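Local structure of phosphoglycerate dehydrogenase (Lactobacillus plantarum, 3EVT) at residues V4-A9 against V43-H48; V65-A70 against V85-T90; H207-E212 against P230-T235. The protein probably catalyses the NAD-dependent oxidation of 3-phospho-D-glycerate to 3-phosphohydroxypyruvate, the step that opens the phosphorylated route to serine. One frame throughout, in Å; residues are numbered along the deposited sequence.

Interaction 1: residues V4-A9 against V43-H48; sequences VLMAQA and VMYGNH
Parallel pairing of two neighbouring strands sets Val-4, Leu-5 and Met-6 beside Val-43, Met-44 and Tyr-45. Leu-5 N donates to Val-43 O at 2.9 Å, and Leu-5 O accepts from Tyr-45 N, the regular parallel pattern. Val-4 and Val-43 lie alongside each other on one face, touching through their CG1 methyls. On the other face Leu-5 CD2 rests on Met-44 CG at 3.8 Å. The strands belong to the five-stranded parallel sheet, order 2-1-3-4-5, of a flavodoxin-like domain, and helix 284-302 covers the Val-4 and Val-43 face.

Past the strand ends the chain of 4-9 folds over Tyr-45. Tyr-45 O receives a good bond from Gln-8 N (2.9 Å) and a weak one from Ala-7 N. Gln-8 CB lies over one face of the Tyr-45 ring, offset toward the rim, a CH-pi contact 3.8 Å from the centroid. Met-6 SD lies obliquely to that ring, 5.2 Å from the Tyr-45 centroid, and Met-6 CE touches Tyr-45 CD2 at 3.7 Å. A water joins Tyr-45 OH to Ala-9 O. Gly-46 has backbone angles that call for glycine, and a CB there would collide with Gln-8 N. Ala-7 CB meets His-48 CB at 3.7 Å, while His-48 ND1 bonds to Leu-50 N.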
ATOM      1  N   VAL A   4     -12.628  10.251 -28.122  1.00 53.27           N
ATOM      2  CA  VAL A   4     -11.966  11.080 -27.149  1.00 52.13           C
ATOM      3  C   VAL A   4     -11.272  12.241 -27.852  1.00 51.96           C
ATOM      4  O   VAL A   4     -10.486  12.042 -28.787  1.00 52.30           O
ATOM      5  CB  VAL A   4     -10.892  10.319 -26.341  1.00 52.17           C
ATOM      6  CG1 VAL A   4     -10.313  11.242 -25.231  1.00 50.61           C
ATOM      7  CG2 VAL A   4     -11.470   9.058 -25.758  1.00 51.26           C
ATOM      8  N   LEU A   5     -11.533  13.447 -27.360  1.00 50.33           N
ATOM      9  CA  LEU A   5     -10.829  14.616 -27.838  1.00 49.61           C
ATOM     10  C   LEU A   5      -9.553  14.705 -27.048  1.00 48.48           C
ATOM     11  O   LEU A   5      -9.598  14.994 -25.867  1.00 47.71           O
ATOM     12  CB  LEU A   5     -11.635  15.877 -27.547  1.00 49.20           C
ATOM     13  CG  LEU A   5     -10.915  17.171 -27.935  1.00 50.18           C
ATOM     14  CD1 LEU A   5     -10.564  17.121 -29.421  1.00 50.29           C
ATOM     15  CD2 LEU A   5     -11.826  18.373 -27.719  1.00 48.16           C
ATOM     16  N   MET A   6      -8.427  14.435 -27.700  1.00 48.30           N
ATOM     17  CA  MET A   6      -7.119  14.593 -27.127  1.00 47.78           C
ATOM     18  C   MET A   6      -6.602  16.041 -27.217  1.00 49.71           C
ATOM     19  O   MET A   6      -5.807  16.387 -28.061  1.00 49.93           O
ATOM     20  CB  MET A   6      -6.198  13.626 -27.817  1.00 46.76           C
ATOM     21  CG  MET A   6      -6.753  12.195 -27.738  1.00 43.26           C
ATOM     22  SD  MET A   6      -6.714  11.470 -26.071  1.00 37.27           S
ATOM     23  CE  MET A   6      -4.981  11.072 -25.962  1.00 39.60           C
ATOM     24  N   ALA A   7      -7.025  16.891 -26.298  1.00 51.94           N
ATOM     25  CA  ALA A   7      -6.490  18.252 -26.242  1.00 53.75           C
ATOM     26  C   ALA A   7      -5.065  18.313 -25.608  1.00 55.93           C
ATOM     27  O   ALA A   7      -4.190  19.015 -26.122  1.00 56.47           O
ATOM     28  CB  ALA A   7      -7.463  19.157 -25.561  1.00 53.14           C
ATOM     29  N   GLN A   8      -4.801  17.544 -24.549  1.00 57.66           N
ATOM     30  CA  GLN A   8      -3.421  17.387 -24.044  1.00 59.04           C
ATOM     31  C   GLN A   8      -2.603  16.487 -24.978  1.00 59.54           C
ATOM     32  O   GLN A   8      -3.077  15.432 -25.366  1.00 59.64           O
ATOM     33  CB  GLN A   8      -3.455  16.783 -22.649  1.00 59.66           C
ATOM     34  CG  GLN A   8      -2.105  16.374 -22.067  1.00 62.73           C
ATOM     35  CD  GLN A   8      -1.108  17.523 -21.999  1.00 67.98           C
ATOM     36  OE1 GLN A   8       0.091  17.367 -22.327  1.00 68.29           O
ATOM     37  NE2 GLN A   8      -1.597  18.695 -21.566  1.00 68.65           N
ATOM     38  N   ALA A   9      -1.394  16.909 -25.357  1.00 60.29           N
ATOM     39  CA  ALA A   9      -0.471  16.060 -26.142  1.00 60.02           C
ATOM     40  C   ALA A   9      -0.007  14.783 -25.390  1.00 60.49           C
ATOM     41  O   ALA A   9       0.040  14.746 -24.159  1.00 60.39           O
ATOM     42  CB  ALA A   9       0.737  16.884 -26.575  1.00 60.78           C
ATOM     43  N   VAL A  43     -15.539  12.007 -24.301  1.00 46.52           N
ATOM     44  CA  VAL A  43     -14.519  12.287 -23.322  1.00 45.35           C
ATOM     45  C   VAL A  43     -13.522  13.340 -23.855  1.00 45.54           C
ATOM     46  O   VAL A  43     -13.238  13.415 -25.051  1.00 44.18           O
ATOM     47  CB  VAL A  43     -13.769  11.016 -22.981  1.00 45.17           C
ATOM     48  CG1 VAL A  43     -12.631  11.315 -22.005  1.00 43.76           C
ATOM     49  CG2 VAL A  43     -14.761   9.950 -22.466  1.00 42.89           C
ATOM     50  N   MET A  44     -13.013  14.162 -22.949  1.00 45.15           N
ATOM     51  CA  MET A  44     -12.020  15.123 -23.308  1.00 45.55           C
ATOM     52  C   MET A  44     -10.823  14.920 -22.395  1.00 45.29           C
ATOM     53  O   MET A  44     -10.940  14.920 -21.153  1.00 44.82           O
ATOM     54  CB  MET A  44     -12.621  16.555 -23.221  1.00 45.73           C
ATOM     55  CG  MET A  44     -11.827  17.663 -23.979  1.00 48.11           C
ATOM     56  SD  MET A  44     -12.602  19.340 -23.827  1.00 51.24           S
ATOM     57  CE  MET A  44     -14.291  18.797 -23.963  1.00 30.58           C
ATOM     58  N   TYR A  45      -9.673  14.689 -23.003  1.00 45.28           N
ATOM     59  CA  TYR A  45      -8.436  14.686 -22.251  1.00 45.96           C
ATOM     60  C   TYR A  45      -7.758  16.067 -22.399  1.00 46.17           C
ATOM     61  O   TYR A  45      -7.271  16.407 -23.498  1.00 44.67           O
ATOM     62  CB  TYR A  45      -7.552  13.584 -22.796  1.00 45.52           C
ATOM     63  CG  TYR A  45      -6.199  13.507 -22.146  1.00 46.10           C
ATOM     64  CD1 TYR A  45      -6.039  13.694 -20.778  1.00 46.38           C
ATOM     65  CD2 TYR A  45      -5.069  13.217 -22.902  1.00 46.30           C
ATOM     66  CE1 TYR A  45      -4.743  13.604 -20.172  1.00 45.11           C
ATOM     67  CE2 TYR A  45      -3.808  13.108 -22.316  1.00 47.14           C
ATOM     68  CZ  TYR A  45      -3.650  13.298 -20.961  1.00 44.87           C
ATOM     69  OH  TYR A  45      -2.375  13.219 -20.455  1.00 48.33           O
ATOM     70  N   GLY A  46      -7.794  16.863 -21.318  1.00 47.27           N
ATOM     71  CA  GLY A  46      -7.293  18.237 -21.300  1.00 48.49           C
ATOM     72  C   GLY A  46      -8.441  19.195 -21.548  1.00 51.36           C
ATOM     73  O   GLY A  46      -9.356  18.885 -22.289  1.00 51.76           O
ATOM     74  N   ASN A  47      -8.420  20.369 -20.933  1.00 53.20           N
ATOM     75  CA  ASN A  47      -9.404  21.398 -21.257  1.00 55.30           C
ATOM     76  C   ASN A  47      -9.067  22.027 -22.628  1.00 56.16           C
ATOM     77  O   ASN A  47      -7.929  21.993 -23.054  1.00 56.71           O
ATOM     78  CB  ASN A  47      -9.473  22.421 -20.107  1.00 55.01           C
ATOM     79  CG  ASN A  47     -10.423  23.611 -20.382  1.00 57.08           C
ATOM     80  OD1 ASN A  47     -11.497  23.475 -21.007  1.00 58.31           O
ATOM     81  ND2 ASN A  47     -10.031  24.785 -19.875  1.00 56.85           N
ATOM     82  N   HIS A  48     -10.073  22.544 -23.325  1.00 57.72           N
ATOM     83  CA  HIS A  48      -9.923  23.021 -24.688  1.00 59.73           C
ATOM     84  C   HIS A  48     -11.059  23.994 -24.992  1.00 61.12           C
ATOM     85  O   HIS A  48     -12.108  23.950 -24.353  1.00 61.40           O
ATOM     86  CB  HIS A  48      -9.969  21.855 -25.672  1.00 60.02           C
ATOM     87  CG  HIS A  48      -9.556  22.195 -27.084  1.00 60.16           C
ATOM     88  ND1 HIS A  48     -10.428  22.715 -28.015  1.00 58.00           N
ATOM     89  CD2 HIS A  48      -8.379  22.010 -27.740  1.00 61.66           C
ATOM     90  CE1 HIS A  48      -9.798  22.877 -29.168  1.00 59.56           C
ATOM     91  NE2 HIS A  48      -8.557  22.446 -29.033  1.00 60.37           N
TER
HETATM   92  O   HOH W   1      -0.074  13.637 -21.776  1.00 62.08           O

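Interaction 2: residues V65-A70 against V85-T90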
ATOM      1  N   VAL A  65     -14.824  14.935 -18.593  1.00 45.34           N
ATOM      2  CA  VAL A  65     -13.639  15.794 -18.895  1.00 44.17           C
ATOM      3  C   VAL A  65     -12.489  15.554 -17.898  1.00 44.10           C
ATOM      4  O   VAL A  65     -12.670  15.644 -16.692  1.00 43.08           O
ATOM      5  CB  VAL A  65     -14.002  17.297 -18.903  1.00 44.24           C
ATOM      6  CG1 VAL A  65     -12.750  18.157 -19.121  1.00 41.99           C
ATOM      7  CG2 VAL A  65     -15.008  17.588 -19.997  1.00 43.44           C
ATOM      8  N   GLN A  66     -11.313  15.221 -18.395  1.00 44.46           N
ATOM      9  CA  GLN A  66     -10.145  15.133 -17.539  1.00 44.84           C
ATOM     10  C   GLN A  66      -9.280  16.368 -17.771  1.00 45.95           C
ATOM     11  O   GLN A  66      -8.665  16.473 -18.829  1.00 45.63           O
ATOM     12  CB  GLN A  66      -9.293  13.886 -17.882  1.00 43.74           C
ATOM     13  CG  GLN A  66      -7.965  13.842 -17.135  1.00 42.49           C
ATOM     14  CD  GLN A  66      -8.082  13.353 -15.692  1.00 44.24           C
ATOM     15  OE1 GLN A  66      -8.631  12.252 -15.439  1.00 42.83           O
ATOM     16  NE2 GLN A  66      -7.567  14.165 -14.718  1.00 39.97           N
ATOM     17  N   VAL A  67      -9.173  17.266 -16.789  1.00 46.91           N
ATOM     18  CA  VAL A  67      -8.234  18.397 -16.919  1.00 48.30           C
ATOM     19  C   VAL A  67      -6.836  18.009 -16.423  1.00 50.17           C
ATOM     20  O   VAL A  67      -6.706  17.122 -15.570  1.00 50.21           O
ATOM     21  CB  VAL A  67      -8.804  19.706 -16.293  1.00 47.61           C
ATOM     22  CG1 VAL A  67     -10.021  20.095 -17.076  1.00 48.34           C
ATOM     23  CG2 VAL A  67      -9.259  19.499 -14.839  1.00 45.63           C
ATOM     24  N   ILE A  68      -5.794  18.614 -16.998  1.00 52.73           N
ATOM     25  CA  ILE A  68      -4.435  18.187 -16.700  1.00 55.72           C
ATOM     26  C   ILE A  68      -3.693  19.182 -15.846  1.00 56.85           C
ATOM     27  O   ILE A  68      -2.492  19.318 -15.966  1.00 56.09           O
ATOM     28  CB  ILE A  68      -3.628  17.881 -17.954  1.00 56.60           C
ATOM     29  CG1 ILE A  68      -3.991  18.880 -19.065  1.00 59.98           C
ATOM     30  CG2 ILE A  68      -3.897  16.436 -18.434  1.00 57.82           C
ATOM     31  CD1 ILE A  68      -2.956  20.021 -19.287  1.00 62.21           C
ATOM     32  N   SER A  69      -4.417  19.850 -14.957  1.00 58.34           N
ATOM     33  CA  SER A  69      -3.796  20.615 -13.898  1.00 60.71           C
ATOM     34  C   SER A  69      -4.809  20.674 -12.759  1.00 61.18           C
ATOM     35  O   SER A  69      -5.980  20.416 -12.998  1.00 62.15           O
ATOM     36  CB  SER A  69      -3.443  22.001 -14.430  1.00 61.73           C
ATOM     37  OG  SER A  69      -4.456  22.435 -15.326  1.00 63.00           O
ATOM     38  N   ALA A  70      -4.363  20.953 -11.534  1.00 61.88           N
ATOM     39  CA  ALA A  70      -5.215  20.861 -10.346  1.00 63.04           C
ATOM     40  C   ALA A  70      -6.368  21.873 -10.385  1.00 64.92           C
ATOM     41  O   ALA A  70      -7.400  21.689  -9.710  1.00 65.35           O
ATOM     42  CB  ALA A  70      -4.406  21.071  -9.077  1.00 61.94           C
ATOM     43  N   VAL A  85     -21.855  15.914 -16.744  1.00 51.93           N
ATOM     44  CA  VAL A  85     -20.486  15.546 -17.043  1.00 51.22           C
ATOM     45  C   VAL A  85     -19.649  15.328 -15.783  1.00 50.73           C
ATOM     46  O   VAL A  85     -19.674  16.162 -14.899  1.00 49.37           O
ATOM     47  CB  VAL A  85     -19.840  16.573 -17.950  1.00 51.15           C
ATOM     48  CG1 VAL A  85     -18.369  16.130 -18.223  1.00 49.67           C
ATOM     49  CG2 VAL A  85     -20.661  16.635 -19.246  1.00 50.33           C
ATOM     50  N   VAL A  86     -18.946  14.189 -15.694  1.00 50.58           N
ATOM     51  CA  VAL A  86     -17.962  13.993 -14.603  1.00 49.56           C
ATOM     52  C   VAL A  86     -16.617  14.624 -14.969  1.00 48.69           C
ATOM     53  O   VAL A  86     -16.231  14.616 -16.121  1.00 47.93           O
ATOM     54  CB  VAL A  86     -17.807  12.485 -14.087  1.00 50.03           C
ATOM     55  CG1 VAL A  86     -19.166  11.930 -13.523  1.00 49.57           C
ATOM     56  CG2 VAL A  86     -17.194  11.563 -15.109  1.00 47.84           C
ATOM     57  N   VAL A  87     -15.948  15.207 -13.976  1.00 48.24           N
ATOM     58  CA  VAL A  87     -14.656  15.844 -14.172  1.00 48.27           C
ATOM     59  C   VAL A  87     -13.644  15.338 -13.134  1.00 47.84           C
ATOM     60  O   VAL A  87     -13.987  15.118 -11.973  1.00 47.96           O
ATOM     61  CB  VAL A  87     -14.776  17.394 -14.091  1.00 48.71           C
ATOM     62  CG1 VAL A  87     -13.449  18.056 -14.446  1.00 47.15           C
ATOM     63  CG2 VAL A  87     -15.879  17.873 -15.018  1.00 47.96           C
ATOM     64  N   ALA A  88     -12.401  15.132 -13.569  1.00 47.96           N
ATOM     65  CA  ALA A  88     -11.288  14.809 -12.664  1.00 46.42           C
ATOM     66  C   ALA A  88     -10.162  15.750 -13.015  1.00 45.99           C
ATOM     67  O   ALA A  88     -10.125  16.268 -14.151  1.00 45.69           O
ATOM     68  CB  ALA A  88     -10.825  13.372 -12.816  1.00 46.22           C
ATOM     69  N   ASN A  89      -9.257  15.965 -12.042  1.00 44.96           N
ATOM     70  CA  ASN A  89      -8.067  16.780 -12.228  1.00 44.10           C
ATOM     71  C   ASN A  89      -6.816  15.969 -11.909  1.00 43.98           C
ATOM     72  O   ASN A  89      -6.858  14.735 -11.931  1.00 42.51           O
ATOM     73  CB  ASN A  89      -8.172  18.075 -11.427  1.00 43.72           C
ATOM     74  CG  ASN A  89      -8.059  17.848  -9.967  1.00 45.64           C
ATOM     75  OD1 ASN A  89      -7.867  16.721  -9.510  1.00 43.69           O
ATOM     76  ND2 ASN A  89      -8.182  18.924  -9.200  1.00 47.76           N
ATOM     77  N   THR A  90      -5.698  16.662 -11.665  1.00 43.95           N
ATOM     78  CA  THR A  90      -4.387  16.045 -11.463  1.00 43.42           C
ATOM     79  C   THR A  90      -3.729  16.402 -10.118  1.00 43.46           C
ATOM     80  O   THR A  90      -2.503  16.535 -10.047  1.00 43.62           O
ATOM     81  CB  THR A  90      -3.401  16.495 -12.551  1.00 43.71           C
ATOM     82  OG1 THR A  90      -3.573  17.905 -12.751  1.00 45.63           O
ATOM     83  CG2 THR A  90      -3.639  15.729 -13.898  1.00 42.89           C
TER
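Gln-66 reaches across to Asn-89 with its amide. CG of Gln-66 stands anti to the backbone N (chi1 173°) and the chain then bends at chi2, bringing the amide against Ala-88, whose CB lies 3.6 Å from Gln-66 OE1. From there Gln-66 NE2 donates twice, nearly in the plane of its own amide: to Asn-89 O at 2.9 Å, approaching from above that carbonyl plane, and to Val-67 O at 3.2 Å. With OE1 taken by Asn-295 ND2, the buried amide is gripped at both ends and its rotation is fixed.

The Asn-89 side chain makes a separate bond. Its CG sits between the backbone N and the carbonyl carbon (chi1 71°), and Asn-89 ND2 donates to Ala-70 O at 2.9 Å. Thr-90 OG1 lies close to Ser-69 CA, 3.0 Å away. At the opposite end Val-65 CG2 and Val-85 CG1 touch at 4.1 Å.

Val-65 N to Val-86 O and Ala-88 N to Val-65 O join the strands, and Val-67 N to Ala-88 O continues the pattern past the strand end. They close the beta-alpha-beta crossover through helix 77-82: strand 86-88 is the outermost of the five, its far side bonded to Asn-308 and Val-310, strand 41-45 flanks 64-66, and helix 284-302 packs over Gln-66, Ala-88 and Thr-90.

Interaction 3: residues H207-E212 against P230-T235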
ATOM      1  N   HIS A 207      15.135  20.531  16.143  1.00 58.72           N
ATOM      2  CA  HIS A 207      15.479  19.460  17.084  1.00 57.78           C
ATOM      3  C   HIS A 207      14.273  18.974  17.908  1.00 56.89           C
ATOM      4  O   HIS A 207      14.394  18.640  19.091  1.00 56.56           O
ATOM      5  CB  HIS A 207      16.662  19.873  17.974  1.00 57.75           C
ATOM      6  CG  HIS A 207      17.980  19.877  17.251  1.00 60.76           C
ATOM      7  ND1 HIS A 207      19.194  19.828  17.901  1.00 62.58           N
ATOM      8  CD2 HIS A 207      18.269  19.883  15.923  1.00 63.45           C
ATOM      9  CE1 HIS A 207      20.173  19.825  17.012  1.00 62.38           C
ATOM     10  NE2 HIS A 207      19.640  19.863  15.803  1.00 64.19           N
ATOM     11  N   LEU A 208      13.103  18.968  17.275  1.00 55.78           N
ATOM     12  CA  LEU A 208      11.889  18.438  17.890  1.00 55.42           C
ATOM     13  C   LEU A 208      12.080  16.944  18.147  1.00 55.03           C
ATOM     14  O   LEU A 208      11.716  16.414  19.200  1.00 55.69           O
ATOM     15  CB  LEU A 208      10.690  18.681  16.962  1.00 56.07           C
ATOM     16  CG  LEU A 208       9.426  18.029  17.509  1.00 55.79           C
ATOM     17  CD1 LEU A 208       9.286  18.467  18.918  1.00 58.19           C
ATOM     18  CD2 LEU A 208       8.209  18.383  16.702  1.00 56.37           C
ATOM     19  N   PHE A 209      12.713  16.264  17.190  1.00 53.91           N
ATOM     20  CA  PHE A 209      13.075  14.856  17.362  1.00 52.73           C
ATOM     21  C   PHE A 209      14.419  14.704  18.064  1.00 53.28           C
ATOM     22  O   PHE A 209      15.496  14.678  17.466  1.00 52.41           O
ATOM     23  CB  PHE A 209      12.918  14.106  16.019  1.00 51.36           C
ATOM     24  CG  PHE A 209      11.528  14.262  15.454  1.00 48.32           C
ATOM     25  CD1 PHE A 209      10.513  13.367  15.795  1.00 43.56           C
ATOM     26  CD2 PHE A 209      11.204  15.362  14.652  1.00 46.52           C
ATOM     27  CE1 PHE A 209       9.185  13.541  15.325  1.00 42.98           C
ATOM     28  CE2 PHE A 209       9.902  15.553  14.195  1.00 43.72           C
ATOM     29  CZ  PHE A 209       8.873  14.624  14.535  1.00 43.70           C
ATOM     30  N   SER A 210      14.341  14.607  19.381  1.00 54.46           N
ATOM     31  CA  SER A 210      15.538  14.607  20.182  1.00 56.03           C
ATOM     32  C   SER A 210      15.295  13.844  21.485  1.00 56.60           C
ATOM     33  O   SER A 210      14.296  13.097  21.610  1.00 56.22           O
ATOM     34  CB  SER A 210      15.958  16.064  20.450  1.00 56.48           C
ATOM     35  OG  SER A 210      17.311  16.143  20.853  1.00 60.07           O
ATOM     36  N   THR A 211      16.207  14.010  22.450  1.00 57.20           N
ATOM     37  CA  THR A 211      16.198  13.178  23.663  1.00 57.36           C
ATOM     38  C   THR A 211      14.847  13.052  24.348  1.00 57.51           C
ATOM     39  O   THR A 211      14.403  11.929  24.612  1.00 58.31           O
ATOM     40  CB  THR A 211      17.352  13.531  24.713  1.00 58.03           C
ATOM     41  OG1 THR A 211      18.588  12.932  24.297  1.00 58.40           O
ATOM     42  CG2 THR A 211      17.025  12.956  26.088  1.00 57.54           C
ATOM     43  N   GLU A 212      14.181  14.166  24.668  1.00 57.34           N
ATOM     44  CA  GLU A 212      12.920  14.046  25.415  1.00 56.36           C
ATOM     45  C   GLU A 212      11.893  13.205  24.659  1.00 55.83           C
ATOM     46  O   GLU A 212      11.308  12.260  25.230  1.00 55.99           O
ATOM     47  CB  GLU A 212      12.331  15.422  25.733  1.00 57.13           C
ATOM     48  N   PRO A 230      17.185  19.438  10.104  1.00 49.98           N
ATOM     49  CA  PRO A 230      17.323  19.931  11.502  1.00 49.96           C
ATOM     50  C   PRO A 230      16.130  19.662  12.435  1.00 50.28           C
ATOM     51  O   PRO A 230      16.156  20.111  13.564  1.00 51.01           O
ATOM     52  CB  PRO A 230      17.504  21.456  11.343  1.00 50.00           C
ATOM     53  CG  PRO A 230      17.791  21.682   9.824  1.00 50.58           C
ATOM     54  CD  PRO A 230      17.120  20.539   9.114  1.00 49.05           C
ATOM     55  N   ALA A 231      15.084  18.985  11.967  1.00 48.96           N
ATOM     56  CA  ALA A 231      14.005  18.595  12.861  1.00 48.93           C
ATOM     57  C   ALA A 231      14.531  17.546  13.824  1.00 48.76           C
ATOM     58  O   ALA A 231      14.011  17.380  14.903  1.00 48.68           O
ATOM     59  CB  ALA A 231      12.807  18.040  12.066  1.00 47.26           C
ATOM     60  N   VAL A 232      15.576  16.854  13.389  1.00 50.25           N
ATOM     61  CA  VAL A 232      16.118  15.700  14.055  1.00 51.08           C
ATOM     62  C   VAL A 232      17.552  15.942  14.524  1.00 52.59           C
ATOM     63  O   VAL A 232      18.453  16.285  13.758  1.00 51.67           O
ATOM     64  CB  VAL A 232      16.100  14.482  13.082  1.00 51.40           C
ATOM     65  CG1 VAL A 232      16.886  13.285  13.629  1.00 49.95           C
ATOM     66  CG2 VAL A 232      14.657  14.132  12.676  1.00 50.65           C
ATOM     67  N   ASP A 233      17.740  15.742  15.818  1.00 55.05           N
ATOM     68  CA  ASP A 233      19.027  15.827  16.462  1.00 56.12           C
ATOM     69  C   ASP A 233      19.790  14.535  16.172  1.00 56.47           C
ATOM     70  O   ASP A 233      19.460  13.442  16.689  1.00 56.51           O
ATOM     71  CB  ASP A 233      18.772  16.036  17.950  1.00 57.02           C
ATOM     72  CG  ASP A 233      20.049  16.207  18.752  1.00 60.36           C
ATOM     73  OD1 ASP A 233      21.078  15.615  18.377  1.00 59.01           O
ATOM     74  OD2 ASP A 233      19.988  16.897  19.810  1.00 67.88           O
ATOM     75  N   THR A 234      20.815  14.660  15.346  1.00 56.58           N
ATOM     76  CA  THR A 234      21.551  13.523  14.829  1.00 57.69           C
ATOM     77  C   THR A 234      22.205  12.746  15.972  1.00 57.58           C
ATOM     78  O   THR A 234      22.271  11.514  15.965  1.00 57.85           O
ATOM     79  CB  THR A 234      22.666  14.010  13.866  1.00 57.97           C
ATOM     80  OG1 THR A 234      22.097  14.403  12.606  1.00 60.13           O
ATOM     81  CG2 THR A 234      23.621  12.905  13.610  1.00 60.34           C
ATOM     82  N   THR A 235      22.682  13.479  16.967  1.00 57.45           N
ATOM     83  CA  THR A 235      23.338  12.844  18.103  1.00 57.56           C
ATOM     84  C   THR A 235      22.385  12.044  18.984  1.00 56.20           C
ATOM     85  O   THR A 235      22.637  10.853  19.255  1.00 56.00           O
ATOM     86  CB  THR A 235      24.116  13.884  18.939  1.00 58.11           C
ATOM     87  OG1 THR A 235      25.213  14.342  18.134  1.00 60.44           O
ATOM     88  CG2 THR A 235      24.649  13.250  20.222  1.00 57.79           C
TER
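Phe-209 and Ala-231 form the close-packed half of this meeting between two connections that lead into helices. Phe-209 N donates to Ala-231 O at 2.9 Å, and Phe-209 O in turn takes the N-H of Asp-233, so the backbones are joined on both sides of Val-232. Phe-209 CB touches Val-232 CG2 at 3.8 Å, and Ala-231 O lies in the plane of the Phe-209 ring at its edge, 3.5 Å from CD2. Tyr-143 meets the same ring edge-to-face, and Ile-195 and Leu-223 of the underlying sheet help bury it.

The other half is more polar and partly open to solvent. His-207 N bonds almost straight to Pro-230 O at 2.8 Å, and that oxygen also lies in the plane of the imidazole, 3.2 Å from His-207 CD2. Asp-233 CB sits over one face of the ring, toward the rim, and His-207 NE2 is bound to Glu-255 OE1. An alanine in place of His-207 would probably leave Glu-255 OE1 without this partner and one side of Asp-233 CB uncovered. Ser-210 OG donates to Asp-233 OD2 at 3.0 Å, from above the carboxylate plane. OD1 of Asp-233 instead caps helix 234-242, bonding to Ala-236 N and weakly to Thr-235 N. Such loops, following neighbouring parallel strands (194-197 and 222-225) and leading into helices, are characteristic of the Rossmann-type NAD-binding domain.

Interactions 1 and 2 are one continuous piece of architecture. Their centres lie 10 Å apart, and strands 41-45 and 64-66 are neighbours in the five-stranded sheet, joined by probable bonds such as Gly-46 N to Gln-66 O at 2.7 Å. Helix 284-302, late in the chain, packs against both. Interaction 3 lies in connections that follow strands 194-197 and 222-225 of the seven-stranded sheet of the NAD-binding domain, on the opposite side of the chain's centre, about 49 Å from interaction 1 and 42 Å from interaction 2, centre to centre. All three follow in series along the chain. The separation fits the two-domain plan of D-2-hydroxyacid dehydrogenases, in which the active site generally lies in the cleft between domains.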